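Local atomic coordinates of malate dehydrogenase (PDB entry 2D4A), a protein that catalyses the reversible oxidation of (S)-malate to oxaloacetate with either NAD or NADP as cofactor, and assembles as a homotetramer. Residues B[62-67]-B[102-107]; B[137-143]-B[244-248]. One frame throughout, in Å; residues are numbered along the deposited sequence.

The two contacts follow one another along the chain, with centres about 23 Å and nearest atoms about 8 Å apart. Interaction 1 packs the connection between strands 56-59 and 70-73 against the end of helix 86-106, inside the NAD-binding domain; the side chain of Tyr62 lies about 7 Å from Gly6 in the probable NADP-binding glycine-rich loop. Interaction 2 joins strand 137-139, at one edge of the parallel sheet that also holds strands 56-59 and 70-73, to strand 242-251 of the C-terminal domain. The side chain of Ser141 comes within about 4 Å of that of His172, the probable proton acceptor. Phe132 links the two regions, touching Ile103 in interaction 1 and Val137 in interaction 2.

Interaction 1: residues B[62-67]-B[102-107]; sequences YEDMRG and KIKAYA
Tyr106, in the last turn of helix 86-106, is the main surface on which 62-67 rests. The chain runs from Tyr62 to Met65 with psi near zero, turns extended at Arg66 (-72°/137°), and reaches positive phi at Gly67, where a side chain would strike the preceding carbonyl. Its CA atoms pair Tyr62 with Lys102 (6.6 Å) and Arg66 with Tyr106 (4.9 Å). The m rotamer of Tyr106 lays its ring flat under Glu63, whose CA stands 4.0 Å from the ring centroid in a CH-pi contact; Tyr62 O is 3.3 Å from Tyr106 CD2. Met65, long and flexible, takes chi1 p and reaches into the interior: its SD is 3.4 Å from Ile103 CD1 and 4.1 Å from Ala107 CB, its CG 3.9 Å from Tyr106 CB. At one end, the aliphatic part of Lys102 lies over the Tyr62 ring (CG to centroid 4.3 Å) while its amine leads away. At the other, Arg66 CA approaches Tyr106 O at 3.0 Å, a CA-H...O contact; no conventional hydrogen bond joins the segments. Met65 also touches Thr3 and Ile29. The helix end packs on the 56-59 to 70-73 connection, the crossover between the two halves of a Rossmann-fold sheet.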
# COMPACT_ATOMS: atom_id res chain seq x y z
N TYR B 62 29.27 -2.38 13.87
CA TYR B 62 28.24 -3.23 14.48
C TYR B 62 27.63 -2.70 15.76
O TYR B 62 26.63 -3.23 16.24
CB TYR B 62 28.80 -4.63 14.75
CG TYR B 62 29.06 -5.42 13.50
CD1 TYR B 62 28.03 -6.14 12.87
CD2 TYR B 62 30.31 -5.43 12.91
CE1 TYR B 62 28.27 -6.83 11.69
CE2 TYR B 62 30.55 -6.12 11.74
CZ TYR B 62 29.54 -6.82 11.14
OH TYR B 62 29.80 -7.48 9.96
N GLU B 63 28.25 -1.68 16.33
CA GLU B 63 27.73 -1.09 17.56
C GLU B 63 26.52 -0.21 17.27
O GLU B 63 25.82 0.21 18.19
CB GLU B 63 28.81 -0.25 18.24
CG GLU B 63 29.83 -1.06 19.00
CD GLU B 63 31.24 -0.71 18.59
OE1 GLU B 63 32.12 -0.64 19.49
OE2 GLU B 63 31.47 -0.52 17.37
N ASP B 64 26.27 0.05 16.00
CA ASP B 64 25.13 0.88 15.63
C ASP B 64 23.82 0.12 15.51
O ASP B 64 22.87 0.66 14.96
CB ASP B 64 25.39 1.60 14.32
CG ASP B 64 26.56 2.53 14.39
OD1 ASP B 64 26.88 2.99 15.51
OD2 ASP B 64 27.16 2.82 13.35
N MET B 65 23.77 -1.11 16.02
CA MET B 65 22.55 -1.91 15.94
C MET B 65 21.82 -1.99 17.28
O MET B 65 20.82 -2.68 17.39
CB MET B 65 22.86 -3.34 15.46
CG MET B 65 23.30 -4.30 16.58
SD MET B 65 23.49 -6.08 16.14
CE MET B 65 25.25 -6.19 15.76
N ARG B 66 22.33 -1.29 18.29
CA ARG B 66 21.69 -1.32 19.60
C ARG B 66 20.39 -0.54 19.55
O ARG B 66 20.32 0.55 18.97
CB ARG B 66 22.62 -0.73 20.65
CG ARG B 66 22.80 0.75 20.50
CD ARG B 66 24.19 1.17 20.89
NE ARG B 66 24.40 2.56 20.51
CZ ARG B 66 25.57 3.17 20.54
NH1 ARG B 66 26.65 2.51 20.94
NH2 ARG B 66 25.66 4.44 20.17
N GLY B 67 19.35 -1.08 20.16
CA GLY B 67 18.08 -0.41 20.14
C GLY B 67 17.19 -0.98 19.05
O GLY B 67 16.10 -0.46 18.81
N LYS B 102 28.38 -10.33 17.95
CA LYS B 102 28.02 -8.92 17.81
C LYS B 102 26.60 -8.72 18.34
O LYS B 102 26.36 -7.80 19.13
CB LYS B 102 28.07 -8.48 16.34
CG LYS B 102 29.33 -8.87 15.61
CD LYS B 102 30.54 -8.28 16.26
CE LYS B 102 31.80 -8.90 15.70
NZ LYS B 102 32.91 -8.65 16.67
N ILE B 103 25.67 -9.58 17.91
CA ILE B 103 24.27 -9.50 18.36
C ILE B 103 24.22 -9.60 19.88
O ILE B 103 23.54 -8.82 20.55
CB ILE B 103 23.38 -10.66 17.75
CG1 ILE B 103 23.31 -10.57 16.22
CG2 ILE B 103 21.98 -10.61 18.35
CD1 ILE B 103 22.65 -9.32 15.68
N LYS B 104 24.96 -10.57 20.42
CA LYS B 104 25.03 -10.84 21.86
C LYS B 104 25.46 -9.64 22.70
O LYS B 104 25.03 -9.50 23.85
CB LYS B 104 25.98 -12.03 22.11
CG LYS B 104 26.03 -12.50 23.56
CD LYS B 104 26.19 -14.02 23.71
CE LYS B 104 27.57 -14.41 24.17
NZ LYS B 104 28.55 -14.13 23.07
N ALA B 105 26.28 -8.78 22.13
CA ALA B 105 26.80 -7.60 22.82
C ALA B 105 26.04 -6.29 22.59
O ALA B 105 26.03 -5.42 23.48
CB ALA B 105 28.26 -7.41 22.46
N TYR B 106 25.40 -6.14 21.44
CA TYR B 106 24.70 -4.88 21.14
C TYR B 106 23.19 -4.93 20.98
O TYR B 106 22.56 -3.87 20.94
CB TYR B 106 25.30 -4.25 19.89
CG TYR B 106 26.81 -4.24 19.90
CD1 TYR B 106 27.51 -3.54 20.88
CD2 TYR B 106 27.54 -4.93 18.94
CE1 TYR B 106 28.90 -3.53 20.90
CE2 TYR B 106 28.92 -4.94 18.95
CZ TYR B 106 29.59 -4.23 19.93
OH TYR B 106 30.97 -4.23 19.93
N ALA B 107 22.61 -6.12 20.88
CA ALA B 107 21.16 -6.22 20.71
C ALA B 107 20.54 -7.40 21.44
O ALA B 107 19.79 -8.19 20.85
CB ALA B 107 20.82 -6.27 19.23

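Interaction 2: residues B[137-143]-B[244-248]; sequences VIGFSGI and YPYSL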
# COMPACT_ATOMS: atom_id res chain seq x y z
N VAL B 137 15.10 -16.61 18.18
CA VAL B 137 16.09 -17.02 17.17
C VAL B 137 15.26 -17.72 16.09
O VAL B 137 14.92 -18.89 16.25
CB VAL B 137 17.14 -18.01 17.72
CG1 VAL B 137 18.18 -18.28 16.65
CG2 VAL B 137 17.82 -17.44 18.97
N ILE B 138 14.94 -17.01 15.01
CA ILE B 138 14.11 -17.56 13.94
C ILE B 138 14.78 -17.77 12.59
O ILE B 138 15.29 -16.84 11.98
CB ILE B 138 12.88 -16.65 13.64
CG1 ILE B 138 12.04 -16.43 14.89
CG2 ILE B 138 12.01 -17.30 12.59
CD1 ILE B 138 12.63 -15.47 15.87
N GLY B 139 14.75 -19.01 12.10
CA GLY B 139 15.31 -19.29 10.80
C GLY B 139 14.17 -19.22 9.79
O GLY B 139 13.13 -19.82 10.02
N PHE B 140 14.27 -18.55 8.66
CA PHE B 140 13.22 -18.53 7.61
C PHE B 140 13.33 -19.70 6.66
O PHE B 140 14.42 -19.94 6.11
CB PHE B 140 13.42 -17.17 6.88
CG PHE B 140 12.47 -16.93 5.74
CD1 PHE B 140 11.23 -16.37 5.93
CD2 PHE B 140 12.86 -17.35 4.47
CE1 PHE B 140 10.37 -16.22 4.86
CE2 PHE B 140 12.00 -17.20 3.40
CZ PHE B 140 10.76 -16.62 3.59
N SER B 141 12.30 -20.54 6.57
CA SER B 141 12.23 -21.69 5.67
C SER B 141 10.88 -22.01 5.12
O SER B 141 10.53 -21.99 3.91
CB SER B 141 12.81 -22.92 6.39
OG SER B 141 12.18 -23.17 7.62
N GLY B 142 9.92 -22.27 5.94
CA GLY B 142 8.56 -22.68 5.60
C GLY B 142 7.69 -21.75 4.76
O GLY B 142 6.98 -22.22 3.86
N ILE B 143 7.72 -20.45 5.04
CA ILE B 143 6.92 -19.50 4.28
C ILE B 143 7.27 -19.67 2.81
O ILE B 143 6.38 -19.93 1.99
CB ILE B 143 7.18 -18.03 4.75
CG1 ILE B 143 6.56 -17.82 6.13
CG2 ILE B 143 6.60 -17.03 3.75
CD1 ILE B 143 6.97 -16.52 6.79
N TYR B 244 2.75 -19.34 10.95
CA TYR B 244 3.67 -19.54 9.82
C TYR B 244 4.68 -20.63 10.19
O TYR B 244 5.00 -20.80 11.37
CB TYR B 244 4.50 -18.27 9.52
CG TYR B 244 3.80 -17.13 8.81
CD1 TYR B 244 4.11 -15.81 9.14
CD2 TYR B 244 2.85 -17.36 7.81
CE1 TYR B 244 3.49 -14.74 8.50
CE2 TYR B 244 2.23 -16.29 7.16
CZ TYR B 244 2.56 -14.98 7.51
OH TYR B 244 1.94 -13.91 6.90
N PRO B 245 5.17 -21.38 9.20
CA PRO B 245 6.15 -22.45 9.45
C PRO B 245 7.54 -21.80 9.46
O PRO B 245 7.87 -21.04 8.54
CB PRO B 245 5.96 -23.38 8.26
CG PRO B 245 5.62 -22.42 7.16
CD PRO B 245 4.62 -21.49 7.84
N TYR B 246 8.33 -22.08 10.49
CA TYR B 246 9.68 -21.53 10.67
C TYR B 246 10.58 -22.64 11.17
O TYR B 246 10.10 -23.60 11.77
CB TYR B 246 9.70 -20.42 11.74
CG TYR B 246 9.18 -19.07 11.30
CD1 TYR B 246 9.97 -18.21 10.55
CD2 TYR B 246 7.88 -18.67 11.61
CE1 TYR B 246 9.49 -16.99 10.10
CE2 TYR B 246 7.39 -17.44 11.17
CZ TYR B 246 8.20 -16.61 10.41
OH TYR B 246 7.70 -15.43 9.90
N SER B 247 11.89 -22.52 10.94
CA SER B 247 12.81 -23.52 11.48
C SER B 247 13.11 -23.01 12.89
O SER B 247 13.67 -21.92 13.08
CB SER B 247 14.10 -23.59 10.66
OG SER B 247 13.84 -24.15 9.39
N LEU B 248 12.71 -23.81 13.87
CA LEU B 248 12.88 -23.46 15.27
C LEU B 248 13.58 -24.56 16.06
O LEU B 248 13.56 -25.73 15.67
CB LEU B 248 11.50 -23.19 15.89
CG LEU B 248 10.70 -22.07 15.22
CD1 LEU B 248 9.27 -22.08 15.72
CD2 LEU B 248 11.36 -20.73 15.50
O HOH W 1 9.44 -19.16 7.51
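Ile143, in the first turn of helix 142-157, packs into the corner where two tyrosines of strand 242-251 meet. Its CD1 sits over the Tyr244 ring, 4.1 Å from the centroid in a CH-pi contact, and beside the hydroxyl end of Tyr246, 3.4 Å from OH and 3.8 Å from CZ; a branched aliphatic chain suits this corner. Buried Tyr246 hydrogen-bonds through its hydroxyl to Thr232. Ile138 CG1 lies 4.4 Å from Leu248 CD2, and both side chains also pack on Ile272. Glu49 of a second subunit packs on Phe140 and Ile143. Pro245 presses on the helix start, its CG 3.2 Å from Gly142 C; a side chain on Gly142 would collide with it.

Strand 137-139, edge strand within this chain of the Rossmann sheet, here meets the C-terminal domain of lactate and malate dehydrogenases. The strand axes cross at 117°, so only one antiparallel, hydrogen-bonded bridge forms: Gly139 N to Ser247 O (3.3 Å) and Ser247 N to Gly139 O (3.1 Å). Past it the backbones stay close (Gly142 CA to Pro245 CA 4.5 Å) but are linked through a water, which bonds Ile143 N (3.3 Å) and Pro245 O (2.7 Å). The short side chains of Ser141 and Ser247 let their OG atoms hydrogen-bond at 2.6 Å in a buried polar cluster with Asp120, partner of Ser247; Ser141 also touches His172, the probable proton acceptor.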